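Local coordinates for protein RhCC (Rhodococcus jostii, PDB 4U5R) that acts as an unusual cofactor-independent oxygenase and belongs to the tautomerase superfamily of beta-alpha-beta proteins, at the interface of chains A and B. Residues are numbered along the deposited sequence; one frame, centred on the assembly and turned at random. Chains: chain A/B, RhCC.

Contact 1: the interface of chains A and B. Residues chain A 37, 39-40; chain B 52-54, 61, 102.
A:Val40 meets the rim of the B:Phe61 ring, whose face on that side is covered by B:Val53 of the same chain, where two subunits of this tautomerase-superfamily protein extend each other's beta structure. B:Val53 CG2 sits over the ring centre, 3.8 Å above the plane defined by the B:Phe61 ring atoms. On the same side, but out past the rim, A:Val40 points its CG2 methyl toward the ring and meets it at CE2 and CZ, with A:Val40 CG2 lying 3.9 Å from B:Phe61 CE2. The methyl thus sits above and outside the CE2-CZ edge of the ring, not over its centre. B:Val53 divides its two methyls between two tasks. While CG2 covers the phenyl ring, CG1, anti to the backbone N (chi1 174°), reaches the backbone of A:Phe37 and lies 3.8 Å from A:Phe37 CA.

Beneath these side chains, strand 51-53 of chain B pairs antiparallel with the start of strand 40-46 of chain A through A:Val40 and B:Val53. A nearly straight hydrogen bond from B:Gly54 N to A:Val39 O, 2.9 Å long and in the carbonyl plane, supports the pairing. B:Gly54 itself adopts a left-handed backbone conformation just after the short strand.

B:Glu102 approaches from another strand, 100-107. Its chain is fully extended as far as CD (chi1 -178°, chi2 179°) and runs antiparallel to the A:Val40 side chain as it passes it, carrying carboxylate oxygen OE1 to 3.6 Å from A:Val40 CG2. The same oxygen holds a water 2.7 Å from B:Glu102 OE1, and this water also contacts A:Phe37 O of the 3-10 helix 36-38 at 2.9 Å.

Contact 2: the interface of chains A and B. Residues chain A 114-117; chain B 87, 99, 101-102.
An intersubunit antiparallel beta bridge joins strand 113-115 of chain A to strand 100-107 of chain B, with A:Thr115 opposite B:Glu102, and the turn that follows in chain A folds over B:Trp101. Two hydrogen bonds tie A:Gln116 to the tryptophan backbone: A:Gln116 N donates to B:Trp101 O at 2.8 Å, and B:Trp101 N donates to the side-chain amide oxygen A:Gln116 OE1 at 3.1 Å, approaching tilted 35° from the amide plane. With chi1 at -147° and a bend at chi2, the glutamine returns its amide to that backbone and holds it above and just outside the CE3-CZ3 rim, its plane 26° from the indole. On the same face, A:Gln116 CA makes a CH-pi contact 3.6 Å from the centroid of the B:Trp101 six-membered ring, and the peptide to A:Gly117 passes over CZ2 toward the rim.

B:Glu87 should help hold the rotation of the indole from its edge. B:Trp101 NE1 donates, nearly in the ring plane, to the syn lone pair of B:Glu87 OE1 at 2.7 Å. The other carboxylate oxygen reaches chain A through water, which lies 2.7 Å from B:Glu87 OE2 and 2.8 Å from A:Gly117 N. Beside the bridge, A:Thr115 CG2 packs alongside B:Glu102 CG at 3.7 Å.

Helix 76-90 thus supplies the glutamate and strand 100-107 the indole, together forming the surface on which the turn after strand 113-115 of the neighbour rests.

Contact 1: the interface of chains A and B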
# COMPACT_ATOMS: atom_id res chain seq x y z
N PHE A 37 -16.39 5.88 11.57
CA PHE A 37 -16.26 6.04 10.13
C PHE A 37 -14.80 6.15 9.69
O PHE A 37 -14.52 6.04 8.50
CB PHE A 37 -17.08 7.24 9.62
CG PHE A 37 -16.54 8.58 10.02
CD1 PHE A 37 -16.95 9.17 11.20
CD2 PHE A 37 -15.67 9.27 9.18
CE1 PHE A 37 -16.48 10.42 11.56
CE2 PHE A 37 -15.20 10.52 9.54
CZ PHE A 37 -15.60 11.08 10.74
N VAL A 39 -12.80 3.90 10.25
CA VAL A 39 -12.34 2.52 10.03
C VAL A 39 -12.90 2.02 8.72
O VAL A 39 -14.10 1.75 8.60
CB VAL A 39 -12.73 1.56 11.15
CG1 VAL A 39 -12.03 0.20 10.93
CG2 VAL A 39 -12.34 2.17 12.50
N VAL A 40 -12.01 1.92 7.74
CA VAL A 40 -12.38 1.52 6.40
C VAL A 40 -11.79 0.15 6.11
O VAL A 40 -10.58 -0.04 6.19
CB VAL A 40 -11.89 2.54 5.37
CG1 VAL A 40 -12.14 2.04 3.95
CG2 VAL A 40 -12.60 3.90 5.62
N TYR B 52 -16.44 -1.41 3.52
CA TYR B 52 -17.13 -1.29 4.81
C TYR B 52 -16.54 -0.16 5.63
O TYR B 52 -15.35 -0.16 5.93
CB TYR B 52 -17.07 -2.63 5.57
CG TYR B 52 -18.03 -3.63 4.98
CD1 TYR B 52 -17.77 -4.22 3.75
CD2 TYR B 52 -19.24 -3.93 5.61
CE1 TYR B 52 -18.65 -5.10 3.18
CE2 TYR B 52 -20.14 -4.81 5.03
CZ TYR B 52 -19.83 -5.39 3.81
OH TYR B 52 -20.70 -6.27 3.21
N VAL B 53 -17.39 0.80 5.98
CA VAL B 53 -16.97 1.99 6.70
C VAL B 53 -17.68 1.97 8.05
O VAL B 53 -18.92 1.93 8.08
CB VAL B 53 -17.31 3.28 5.91
CG1 VAL B 53 -17.00 4.52 6.76
CG2 VAL B 53 -16.57 3.31 4.58
N GLY B 54 -16.92 1.98 9.14
CA GLY B 54 -17.52 1.91 10.46
C GLY B 54 -18.35 0.65 10.66
O GLY B 54 -19.33 0.65 11.41
N PHE B 61 -18.80 5.57 -1.23
CA PHE B 61 -17.56 6.00 -0.60
C PHE B 61 -16.37 5.81 -1.53
O PHE B 61 -16.18 4.73 -2.11
CB PHE B 61 -17.37 5.22 0.71
CG PHE B 61 -16.22 5.70 1.56
CD1 PHE B 61 -16.38 6.76 2.43
CD2 PHE B 61 -14.99 5.07 1.50
CE1 PHE B 61 -15.31 7.21 3.22
CE2 PHE B 61 -13.93 5.50 2.28
CZ PHE B 61 -14.09 6.57 3.13
N GLU B 102 -12.08 9.83 1.64
CA GLU B 102 -10.94 9.92 2.54
C GLU B 102 -9.68 9.71 1.72
O GLU B 102 -9.67 8.91 0.78
CB GLU B 102 -11.04 8.87 3.67
CG GLU B 102 -9.90 8.96 4.67
CD GLU B 102 -10.00 7.96 5.82
OE1 GLU B 102 -10.74 6.96 5.71
OE2 GLU B 102 -9.31 8.16 6.84
O HOH W 1 -13.14 7.74 6.57

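Contact 2: the interface of chains A and B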
# COMPACT_ATOMS: atom_id res chain seq x y z
N ARG A 114 -6.71 13.48 5.03
CA ARG A 114 -7.93 14.26 5.16
C ARG A 114 -9.13 13.32 5.08
O ARG A 114 -9.11 12.31 4.37
CB ARG A 114 -8.02 15.34 4.07
CG ARG A 114 -6.83 16.33 4.05
CD ARG A 114 -6.88 17.35 5.20
NE ARG A 114 -5.82 18.36 5.10
CZ ARG A 114 -4.64 18.29 5.72
NH1 ARG A 114 -4.33 17.24 6.48
NH2 ARG A 114 -3.76 19.27 5.58
N THR A 115 -10.18 13.64 5.83
CA THR A 115 -11.45 12.94 5.72
C THR A 115 -12.53 13.92 5.26
O THR A 115 -12.72 14.95 5.91
CB THR A 115 -11.88 12.31 7.07
OG1 THR A 115 -11.88 13.32 8.09
CG2 THR A 115 -10.92 11.21 7.48
N GLN A 116 -13.20 13.64 4.14
CA GLN A 116 -14.21 14.55 3.59
C GLN A 116 -13.59 15.93 3.34
O GLN A 116 -14.24 16.96 3.52
CB GLN A 116 -15.40 14.67 4.54
CG GLN A 116 -16.73 14.88 3.87
CD GLN A 116 -17.33 13.59 3.32
OE1 GLN A 116 -16.67 12.55 3.26
NE2 GLN A 116 -18.59 13.66 2.94
N GLY A 117 -12.31 15.94 2.97
CA GLY A 117 -11.59 17.18 2.74
C GLY A 117 -11.15 17.95 3.98
O GLY A 117 -10.53 19.00 3.87
N GLU B 87 -7.21 18.02 -2.77
CA GLU B 87 -8.65 18.09 -2.56
C GLU B 87 -9.30 18.99 -3.61
O GLU B 87 -10.41 18.72 -4.07
CB GLU B 87 -8.99 18.60 -1.15
CG GLU B 87 -8.56 17.67 -0.02
CD GLU B 87 -9.42 16.42 0.09
OE1 GLU B 87 -10.43 16.29 -0.64
OE2 GLU B 87 -9.07 15.56 0.93
N TYR B 99 -20.32 12.12 -3.15
CA TYR B 99 -19.64 11.00 -2.53
C TYR B 99 -19.04 11.35 -1.18
O TYR B 99 -18.74 12.52 -0.91
CB TYR B 99 -18.50 10.47 -3.42
CG TYR B 99 -18.98 9.85 -4.71
CD1 TYR B 99 -19.56 8.59 -4.71
CD2 TYR B 99 -18.85 10.53 -5.92
CE1 TYR B 99 -20.00 8.01 -5.89
CE2 TYR B 99 -19.29 9.95 -7.10
CZ TYR B 99 -19.87 8.70 -7.08
OH TYR B 99 -20.31 8.13 -8.24
N TRP B 101 -15.63 10.55 1.16
CA TRP B 101 -14.27 10.19 0.75
C TRP B 101 -13.23 10.46 1.83
O TRP B 101 -13.46 11.19 2.80
CB TRP B 101 -13.86 10.91 -0.56
CG TRP B 101 -13.45 12.36 -0.44
CD1 TRP B 101 -12.19 12.87 -0.54
CD2 TRP B 101 -14.31 13.47 -0.17
NE1 TRP B 101 -12.22 14.23 -0.37
CE2 TRP B 101 -13.51 14.63 -0.13
CE3 TRP B 101 -15.70 13.60 0.02
CZ2 TRP B 101 -14.04 15.90 0.11
CZ3 TRP B 101 -16.22 14.86 0.27
CH2 TRP B 101 -15.39 15.99 0.32
N GLU B 102 -12.08 9.83 1.64
CA GLU B 102 -10.94 9.92 2.54
C GLU B 102 -9.68 9.71 1.72
O GLU B 102 -9.67 8.91 0.78
CB GLU B 102 -11.04 8.87 3.67
CG GLU B 102 -9.90 8.96 4.67
CD GLU B 102 -10.00 7.96 5.82
OE1 GLU B 102 -10.74 6.96 5.71
OE2 GLU B 102 -9.31 8.16 6.84
O HOH W 2 -10.67 13.77 2.23

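Contact 1 and contact 2 lie about 11 Å apart, measured between the centres of their C-alpha atoms, and share B:Glu102 on strand 100-107. In each, a strand of one subunit pairs antiparallel with a strand of the other, so strands 40-46 and 113-115 of chain A both engage chain B. Through the shared glutamate, strand 100-107 of chain B faces two separate elements of chain A and ties them into one interface. The deposited assembly holds three copies and the A-B interface is not an exact two-fold, which fits the trimers common in the tautomerase superfamily.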